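Local coordinates for phycocyanobilin lyase subunit beta (Nostoc sp. PCC 7120, PDB 5N3U), which is the CpcF half of the CpcE/CpcF lyase, probably required for attaching the phycocyanobilin chromophore to the phycocyanin alpha subunit, at residues 62-67 with 89-94. Sequence-based numbering, arbitrary orientation.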
loop_
_atom_site.group_PDB
_atom_site.type_symbol
_atom_site.label_atom_id
_atom_site.label_comp_id
_atom_site.label_asym_id
_atom_site.label_seq_id
_atom_site.Cartn_x
_atom_site.Cartn_y
_atom_site.Cartn_z
ATOM N N VAL B 62 8.760 23.387 18.207
ATOM C CA VAL B 62 10.156 23.074 18.034
ATOM C C VAL B 62 10.405 21.715 17.251
ATOM O O VAL B 62 11.457 21.523 16.622
ATOM C CB VAL B 62 10.897 23.035 19.416
ATOM C CG1 VAL B 62 10.387 21.895 20.307
ATOM C CG2 VAL B 62 12.399 22.934 19.217
ATOM N N ALA B 63 9.496 20.771 17.426
ATOM C CA ALA B 63 9.587 19.476 16.698
ATOM C C ALA B 63 9.127 19.548 15.235
ATOM O O ALA B 63 9.390 18.602 14.490
ATOM C CB ALA B 63 8.810 18.457 17.412
ATOM N N VAL B 64 8.413 20.606 14.834
ATOM C CA VAL B 64 7.824 20.647 13.501
ATOM C C VAL B 64 8.851 20.464 12.363
ATOM O O VAL B 64 8.591 19.659 11.521
ATOM C CB VAL B 64 6.939 21.897 13.314
ATOM C CG1 VAL B 64 6.561 22.067 11.854
ATOM C CG2 VAL B 64 5.759 21.735 14.157
ATOM N N PRO B 65 10.028 21.132 12.365
ATOM C CA PRO B 65 10.972 20.944 11.294
ATOM C C PRO B 65 11.420 19.497 11.073
ATOM O O PRO B 65 11.542 19.025 9.916
ATOM C CB PRO B 65 12.191 21.795 11.749
ATOM C CG PRO B 65 11.546 22.934 12.409
ATOM C CD PRO B 65 10.423 22.281 13.210
ATOM N N GLN B 66 11.727 18.803 12.156
ATOM C CA GLN B 66 12.101 17.390 12.027
ATOM C C GLN B 66 10.923 16.509 11.664
ATOM O O GLN B 66 11.062 15.583 10.830
ATOM C CB GLN B 66 12.778 16.916 13.312
ATOM C CG GLN B 66 14.268 17.358 13.346
ATOM C CD GLN B 66 14.813 17.248 14.729
ATOM O OE1 GLN B 66 14.309 17.907 15.630
ATOM N NE2 GLN B 66 15.786 16.397 14.931
ATOM N N LEU B 67 9.773 16.753 12.253
ATOM C CA LEU B 67 8.585 16.026 11.747
ATOM C C LEU B 67 8.399 16.213 10.240
ATOM O O LEU B 67 8.140 15.260 9.550
ATOM C CB LEU B 67 7.368 16.447 12.416
ATOM C CG LEU B 67 7.143 15.887 13.828
ATOM C CD1 LEU B 67 6.138 16.758 14.530
ATOM C CD2 LEU B 67 6.623 14.457 13.795
ATOM N N ILE B 89 -0.237 19.366 16.373
ATOM C CA ILE B 89 0.598 20.524 16.689
ATOM C C ILE B 89 0.024 21.763 16.019
ATOM O O ILE B 89 0.051 22.839 16.609
ATOM C CB ILE B 89 2.038 20.349 16.304
ATOM C CG1 ILE B 89 2.640 19.249 17.132
ATOM C CG2 ILE B 89 2.839 21.647 16.566
ATOM C CD1 ILE B 89 4.015 18.843 16.745
ATOM N N ALA B 90 -0.488 21.618 14.791
ATOM C CA ALA B 90 -1.215 22.653 14.072
ATOM C C ALA B 90 -0.369 23.886 13.653
ATOM O O ALA B 90 -0.905 24.961 13.454
ATOM C CB ALA B 90 -2.428 23.079 14.905
ATOM N N ASP B 91 0.934 23.729 13.558
ATOM C CA ASP B 91 1.817 24.749 13.049
ATOM C C ASP B 91 1.550 24.810 11.541
ATOM O O ASP B 91 1.720 23.835 10.814
ATOM C CB ASP B 91 3.244 24.361 13.398
ATOM C CG ASP B 91 4.315 25.333 12.923
ATOM O OD1 ASP B 91 4.303 25.885 11.812
ATOM O OD2 ASP B 91 5.337 25.449 13.632
ATOM N N PRO B 92 1.202 26.000 11.018
ATOM C CA PRO B 92 0.841 26.156 9.600
ATOM C C PRO B 92 1.994 25.964 8.637
ATOM O O PRO B 92 1.758 25.855 7.430
ATOM C CB PRO B 92 0.273 27.616 9.562
ATOM C CG PRO B 92 1.024 28.293 10.676
ATOM C CD PRO B 92 1.081 27.294 11.739
ATOM N N ARG B 93 3.227 25.817 9.121
ATOM C CA ARG B 93 4.315 25.439 8.235
ATOM C C ARG B 93 4.139 24.025 7.647
ATOM O O ARG B 93 4.739 23.718 6.676
ATOM C CB ARG B 93 5.647 25.514 8.905
ATOM C CG ARG B 93 6.100 26.952 9.286
ATOM C CD ARG B 93 7.417 26.843 10.010
ATOM N NE ARG B 93 7.229 26.326 11.356
ATOM C CZ ARG B 93 8.223 25.987 12.179
ATOM N NH1 ARG B 93 9.467 26.177 11.841
ATOM N NH2 ARG B 93 7.948 25.480 13.371
ATOM N N ALA B 94 3.258 23.241 8.221
ATOM C CA ALA B 94 2.947 21.888 7.740
ATOM C C ALA B 94 1.948 21.880 6.596
ATOM O O ALA B 94 1.600 20.820 6.110
ATOM C CB ALA B 94 2.389 21.095 8.925
#
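Val64, on helix 64-69, faces Asp91 in the loop joining helices 76-89 and 95-104, their CA atoms 7.3 Å apart; no hydrogen bond links the two segments. Ala90 leaves helix 76-89 with positive phi (67°), and residues 92-94 form a short 3-10 turn. Val64 carries most of the contact. Its CG2, beside its own backbone N, packs on Asp91 CB at 3.7 Å and also touches the CG2 methyl of Ile89. Its CG1 lies over one face of the Arg93 guanidinium, while CB is 3.7 Å from Arg93 NH2. Pro65 CG approaches the same group obliquely, 3.9 Å from Arg93 NH1. Farther along the helix, Leu67 CD1 and Ile89 CD1 meet tip to tip at 3.7 Å.

The polar groups that Val64 touches are tied to each other within their own segment. Asp91 CG is anti to the backbone N (chi1 180°), and OD1 accepts from the backbone N of Arg93 on its anti side, closing an Asx turn. The Arg93 chain bends at chi3 and grips the carboxylate side-on: NE donates to OD1 at 3.0 Å and NH2 to OD2 at 2.6 Å, both on syn sides and nearly in the guanidinium plane. This pairing probably offsets the nearby like charge of Glu61. Arg93 NH1 donates to Gly140 O of the lyase alpha subunit (CpcE), a separate chain whose Pro142 packs on Pro65, so Pro65 and Arg93 also form part of the CpcE/CpcF interface. The arrangement packs the Asp-Pro-Arg turn between helices 76-89 and 95-104 against helix 64-69, within the HEAT-repeat part of this all-helical chain.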